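Methylthioribose-1-phosphate isomerase (Saccharomyces cerevisiae, PDB 1W2W) catalyses the interconversion of methylthioribose-1-phosphate and methylthioribulose-1-phosphate in the methionine salvage pathway. Local coordinates at residues D147-M152 with T188-T193. Coordinates in Å, arbitrary orientation, origin at the centre of the assembly. Residue numbers count along the deposited sequence, not the author numbering.
Sequences DLANNM and TSGYGT
One and a half turns of the long helix 129-168, residues 147-152, pack against the irregular segment 188-193, the end of the loop that follows strand 174-179 and leads into helix 194-210. The CA atoms lie closest at L148-S189 (5.6 Å) and N151-G192 (5.4 Å), so the two segments run in the same sense. D147 and N151 point toward the loop and supply the helix's hydrogen bonds to it. D147 (chi1 t) brings OD2 to S189, accepting from S189 OG at 2.8 Å and S189 N at 3.0 Å; a carboxylate suits this double acceptance, and with chi1 p S189 sets its hydroxyl beside its own amide. N151 (chi1 m, chi2 -15°) donates ND2 to G190 O at 2.9 Å and, weakly, to D147 OD2 at 3.1 Å. T188 (chi1 p) shapes the loop from within: its OG1 accepts from G190 N at 3.0 Å, an ST turn, and also bonds to G184. G190 (136/151) and G192 (102/179) adopt angles at which a CB would strike the preceding carbonyl, while Y191 (chi1 t) has positive phi (75/-56). M152, a selenomethionine (chi1 m, chi2 t, chi3 m), lays CG over the Y191 ring face, M152 CG 4.0 Å (CH-pi) and M152 SE 5.2 Å (oblique, Met-aromatic) from the Y191 ring centroid. L148 CD1 (chi1 t, chi2 p) packs on Y191 CB at 4.1 Å; Y191 OH bonds to S200 on helix 194-210. T193 takes that helix's N-cap position, its side chain about 9 Å from that of C181, the predicted transition-state stabiliser. This is a glycine-containing strand-to-helix loop hydrogen-bonded to a helix, in the N-terminal part of an eIF-2B alpha/beta/delta-family enzyme (Rossmann clan).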
loop_
_atom_site.group_PDB
_atom_site.type_symbol
_atom_site.label_atom_id
_atom_site.label_comp_id
_atom_site.label_asym_id
_atom_site.label_seq_id
_atom_site.Cartn_x
_atom_site.Cartn_y
_atom_site.Cartn_z
ATOM N N ASP A 147 15.514 -24.056 14.105
ATOM C CA ASP A 147 14.966 -22.973 13.287
ATOM C C ASP A 147 16.089 -22.229 12.560
ATOM O O ASP A 147 16.019 -22.023 11.355
ATOM C CB ASP A 147 14.120 -22.018 14.129
ATOM C CG ASP A 147 13.451 -20.954 13.296
ATOM O OD1 ASP A 147 12.370 -21.249 12.751
ATOM O OD2 ASP A 147 13.936 -19.815 13.133
ATOM N N LEU A 148 17.136 -21.860 13.295
ATOM C CA LEU A 148 18.266 -21.131 12.721
ATOM C C LEU A 148 19.025 -21.979 11.700
ATOM O O LEU A 148 19.348 -21.509 10.607
ATOM C CB LEU A 148 19.216 -20.680 13.837
ATOM C CG LEU A 148 20.516 -20.000 13.409
ATOM C CD1 LEU A 148 20.199 -18.701 12.651
ATOM C CD2 LEU A 148 21.328 -19.699 14.657
ATOM N N ALA A 149 19.318 -23.227 12.054
ATOM C CA ALA A 149 20.069 -24.088 11.151
ATOM C C ALA A 149 19.260 -24.348 9.878
ATOM O O ALA A 149 19.819 -24.377 8.778
ATOM C CB ALA A 149 20.407 -25.410 11.816
ATOM N N ASN A 150 17.953 -24.544 10.041
ATOM C CA ASN A 150 17.101 -24.839 8.898
ATOM C C ASN A 150 16.902 -23.582 8.044
ATOM O O ASN A 150 16.763 -23.675 6.828
ATOM C CB ASN A 150 15.752 -25.429 9.342
ATOM C CG ASN A 150 15.873 -26.852 9.864
ATOM O OD1 ASN A 150 16.839 -27.550 9.556
ATOM N ND2 ASN A 150 14.895 -27.287 10.661
ATOM N N ASN A 151 16.878 -22.408 8.670
ATOM C CA ASN A 151 16.801 -21.178 7.890
ATOM C C ASN A 151 18.023 -21.056 6.989
ATOM O O ASN A 151 17.924 -20.684 5.813
ATOM C CB ASN A 151 16.732 -19.961 8.808
ATOM C CG ASN A 151 15.384 -19.850 9.499
ATOM O OD1 ASN A 151 14.408 -20.496 9.097
ATOM N ND2 ASN A 151 15.322 -19.022 10.534
HETATM N N MSE A 152 19.189 -21.367 7.535
HETATM C CA MSE A 152 20.385 -21.321 6.694
HETATM C C MSE A 152 20.346 -22.367 5.590
HETATM O O MSE A 152 20.676 -22.076 4.436
HETATM C CB MSE A 152 21.636 -21.430 7.555
HETATM C CG MSE A 152 21.709 -20.238 8.485
HETATM SE SE MSE A 152 23.351 -20.230 9.545
HETATM C CE MSE A 152 23.232 -21.928 10.428
ATOM N N THR A 188 11.962 -14.698 13.037
ATOM C CA THR A 188 12.445 -16.070 13.242
ATOM C C THR A 188 13.495 -16.084 14.355
ATOM O O THR A 188 13.658 -15.106 15.076
ATOM C CB THR A 188 13.064 -16.682 11.950
ATOM O OG1 THR A 188 14.302 -16.026 11.611
ATOM C CG2 THR A 188 12.162 -16.525 10.727
ATOM N N SER A 189 14.229 -17.186 14.487
ATOM C CA SER A 189 15.320 -17.235 15.450
ATOM C C SER A 189 16.548 -16.521 14.878
ATOM O O SER A 189 17.561 -16.360 15.582
ATOM C CB SER A 189 15.674 -18.694 15.786
ATOM O OG SER A 189 16.218 -19.332 14.637
ATOM N N GLY A 190 16.477 -16.099 13.615
ATOM C CA GLY A 190 17.627 -15.498 12.957
ATOM C C GLY A 190 17.828 -16.008 11.540
ATOM O O GLY A 190 17.468 -17.140 11.232
ATOM N N TYR A 191 18.399 -15.160 10.692
ATOM C CA TYR A 191 18.663 -15.464 9.278
ATOM C C TYR A 191 17.420 -15.438 8.361
ATOM O O TYR A 191 17.375 -14.696 7.373
ATOM C CB TYR A 191 19.455 -16.759 9.103
ATOM C CG TYR A 191 20.147 -16.825 7.763
ATOM C CD1 TYR A 191 21.332 -16.133 7.550
ATOM C CD2 TYR A 191 19.609 -17.557 6.711
ATOM C CE1 TYR A 191 21.975 -16.177 6.336
ATOM C CE2 TYR A 191 20.241 -17.608 5.487
ATOM C CZ TYR A 191 21.424 -16.908 5.305
ATOM O OH TYR A 191 22.092 -16.928 4.107
ATOM N N GLY A 192 16.399 -16.224 8.695
ATOM C CA GLY A 192 15.096 -16.028 8.080
ATOM C C GLY A 192 14.800 -17.037 6.981
ATOM O O GLY A 192 15.630 -17.895 6.654
ATOM N N THR A 193 13.609 -16.907 6.404
ATOM C CA THR A 193 13.131 -17.852 5.407
ATOM C C THR A 193 13.277 -17.217 4.031
ATOM O O THR A 193 14.329 -17.363 3.425
ATOM C CB THR A 193 11.703 -18.318 5.710
ATOM O OG1 THR A 193 10.816 -17.188 5.799
ATOM C CG2 THR A 193 11.659 -18.962 7.088
#